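Local coordinates for PcaV transcriptional regulator (Streptomyces coelicolor, PDB 4G9Y), which probably acts as a MarR-family transcription factor that binds DNA through winged helix-turn-helix domains and responds to 3,4-dihydroxybenzoate, at residues 30-35 with 114-119. Numbering follows the deposited sequence.
Sequences TMVSEE and ARMNQV
M31 lies over M116 and V119 where the C-terminal part of helix 13-31 meets helix 100-121, a worked example of how a flexible thioether chain fits an apolar helix surface with no hydrogen bond between 30-35 and 114-119. The backbones come nearest at M31 and M116, whose CA atoms are 6.0 Å apart. At the root of the side chain, M31 CB rests 3.9 Å from M116 CG. From there CG and SD run outward, with SD anti to CA (chi2 -177°), until the bend at chi3 (66°) turns the terminal methyl onto the helix: M31 CE sits 3.8 Å from the backbone carbon M116 CA and equally close to V119 CG2. M31 SD lies 4.0 Å from V119 CG1, and thus sulfur and methyl each meet a different branch of the valine, one helical turn beyond R115. An alanine here, which keeps CB, would probably leave V119 and M116 CA without the cover of the M31 sulfur and methyl.

In this MarR-type winged helix-turn-helix protein, the contact joins the N-terminal helix 13-31 and the chain that follows to the long helix 100-121. V32, the next residue, is buried and crosses M116 at about a right angle. Its CG2 branch packs 3.8 Å from M116 CB, and the bends of the M116 chain at chi2 and chi3 bring M116 CE equally close to V32 CG2. The same methionine packs on H24, a residue of the 3,4-dihydroxybenzoate site, which is without ligand in this chain. V32 also touches L109 and I113, while its carbonyl oxygen accepts a hydrogen bond from R112 NE. Beyond it, S33 OG accepts from E35 N at 2.9 Å, an ST turn in the chain that follows helix 13-31.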
# COMPACT_ATOMS: atom_id res chain seq x y z
N THR A 30 6.96 -13.42 6.34
CA THR A 30 6.98 -14.73 6.98
C THR A 30 7.69 -15.80 6.14
O THR A 30 8.22 -16.75 6.68
CB THR A 30 5.57 -15.20 7.36
OG1 THR A 30 4.79 -15.31 6.18
CG2 THR A 30 4.89 -14.22 8.31
N MET A 31 7.72 -15.64 4.82
CA MET A 31 8.27 -16.70 3.97
C MET A 31 9.55 -16.31 3.23
O MET A 31 10.24 -17.17 2.67
CB MET A 31 7.23 -17.17 2.96
CG MET A 31 6.04 -17.90 3.58
SD MET A 31 4.96 -18.46 2.25
CE MET A 31 6.03 -19.66 1.43
N VAL A 32 9.85 -15.02 3.17
CA VAL A 32 11.04 -14.60 2.43
C VAL A 32 12.09 -14.10 3.40
O VAL A 32 13.12 -14.75 3.57
CB VAL A 32 10.74 -13.53 1.38
CG1 VAL A 32 12.02 -13.10 0.70
CG2 VAL A 32 9.72 -14.08 0.34
N SER A 33 11.82 -12.98 4.05
CA SER A 33 12.76 -12.39 4.99
C SER A 33 12.12 -11.31 5.85
O SER A 33 11.38 -10.46 5.36
CB SER A 33 13.95 -11.79 4.25
OG SER A 33 14.82 -11.17 5.18
N GLU A 34 12.43 -11.34 7.13
CA GLU A 34 12.03 -10.29 8.05
C GLU A 34 13.07 -9.17 8.04
O GLU A 34 12.85 -8.11 8.61
CB GLU A 34 11.87 -10.84 9.46
CG GLU A 34 10.67 -11.76 9.64
CD GLU A 34 10.70 -12.52 10.96
OE1 GLU A 34 11.62 -12.28 11.77
OE2 GLU A 34 9.80 -13.35 11.19
N GLU A 35 14.21 -9.43 7.40
CA GLU A 35 15.32 -8.48 7.39
C GLU A 35 15.48 -7.76 6.05
O GLU A 35 15.63 -6.54 6.00
CB GLU A 35 16.62 -9.19 7.76
CG GLU A 35 17.76 -8.25 8.12
CD GLU A 35 18.95 -8.97 8.72
OE1 GLU A 35 18.81 -10.18 9.02
OE2 GLU A 35 20.01 -8.34 8.90
N ALA A 114 10.23 -17.15 -5.11
CA ALA A 114 9.52 -17.98 -6.07
C ALA A 114 8.51 -18.89 -5.36
O ALA A 114 7.37 -19.04 -5.79
CB ALA A 114 10.50 -18.81 -6.90
N ARG A 115 8.95 -19.48 -4.26
CA ARG A 115 8.08 -20.34 -3.47
C ARG A 115 6.95 -19.54 -2.84
O ARG A 115 5.79 -19.98 -2.80
CB ARG A 115 8.91 -21.07 -2.40
CG ARG A 115 8.16 -22.18 -1.66
CD ARG A 115 8.94 -23.49 -1.70
NE ARG A 115 10.26 -23.37 -1.09
CZ ARG A 115 11.42 -23.51 -1.73
NH1 ARG A 115 11.44 -23.79 -3.03
NH2 ARG A 115 12.56 -23.38 -1.08
N MET A 116 7.28 -18.35 -2.36
CA MET A 116 6.31 -17.51 -1.68
C MET A 116 5.19 -17.08 -2.61
O MET A 116 4.01 -17.15 -2.26
CB MET A 116 6.97 -16.29 -1.05
CG MET A 116 5.99 -15.39 -0.31
SD MET A 116 5.30 -14.13 -1.41
CE MET A 116 6.75 -13.12 -1.77
N ASN A 117 5.54 -16.64 -3.81
CA ASN A 117 4.53 -16.24 -4.79
C ASN A 117 3.66 -17.39 -5.28
O ASN A 117 2.49 -17.20 -5.59
CB ASN A 117 5.17 -15.50 -5.96
CG ASN A 117 5.53 -14.09 -5.60
OD1 ASN A 117 4.75 -13.38 -4.95
ND2 ASN A 117 6.74 -13.68 -5.96
N GLN A 118 4.22 -18.59 -5.35
CA GLN A 118 3.44 -19.78 -5.68
C GLN A 118 2.43 -20.07 -4.55
O GLN A 118 1.27 -20.37 -4.81
CB GLN A 118 4.36 -20.97 -5.93
CG GLN A 118 3.75 -22.32 -5.57
CD GLN A 118 4.60 -23.48 -6.06
OE1 GLN A 118 5.69 -23.29 -6.60
NE2 GLN A 118 4.09 -24.69 -5.87
N VAL A 119 2.88 -19.97 -3.30
CA VAL A 119 1.98 -20.12 -2.16
C VAL A 119 0.89 -19.03 -2.10
O VAL A 119 -0.27 -19.30 -1.80
CB VAL A 119 2.78 -20.22 -0.84
CG1 VAL A 119 1.87 -20.08 0.38
CG2 VAL A 119 3.57 -21.52 -0.79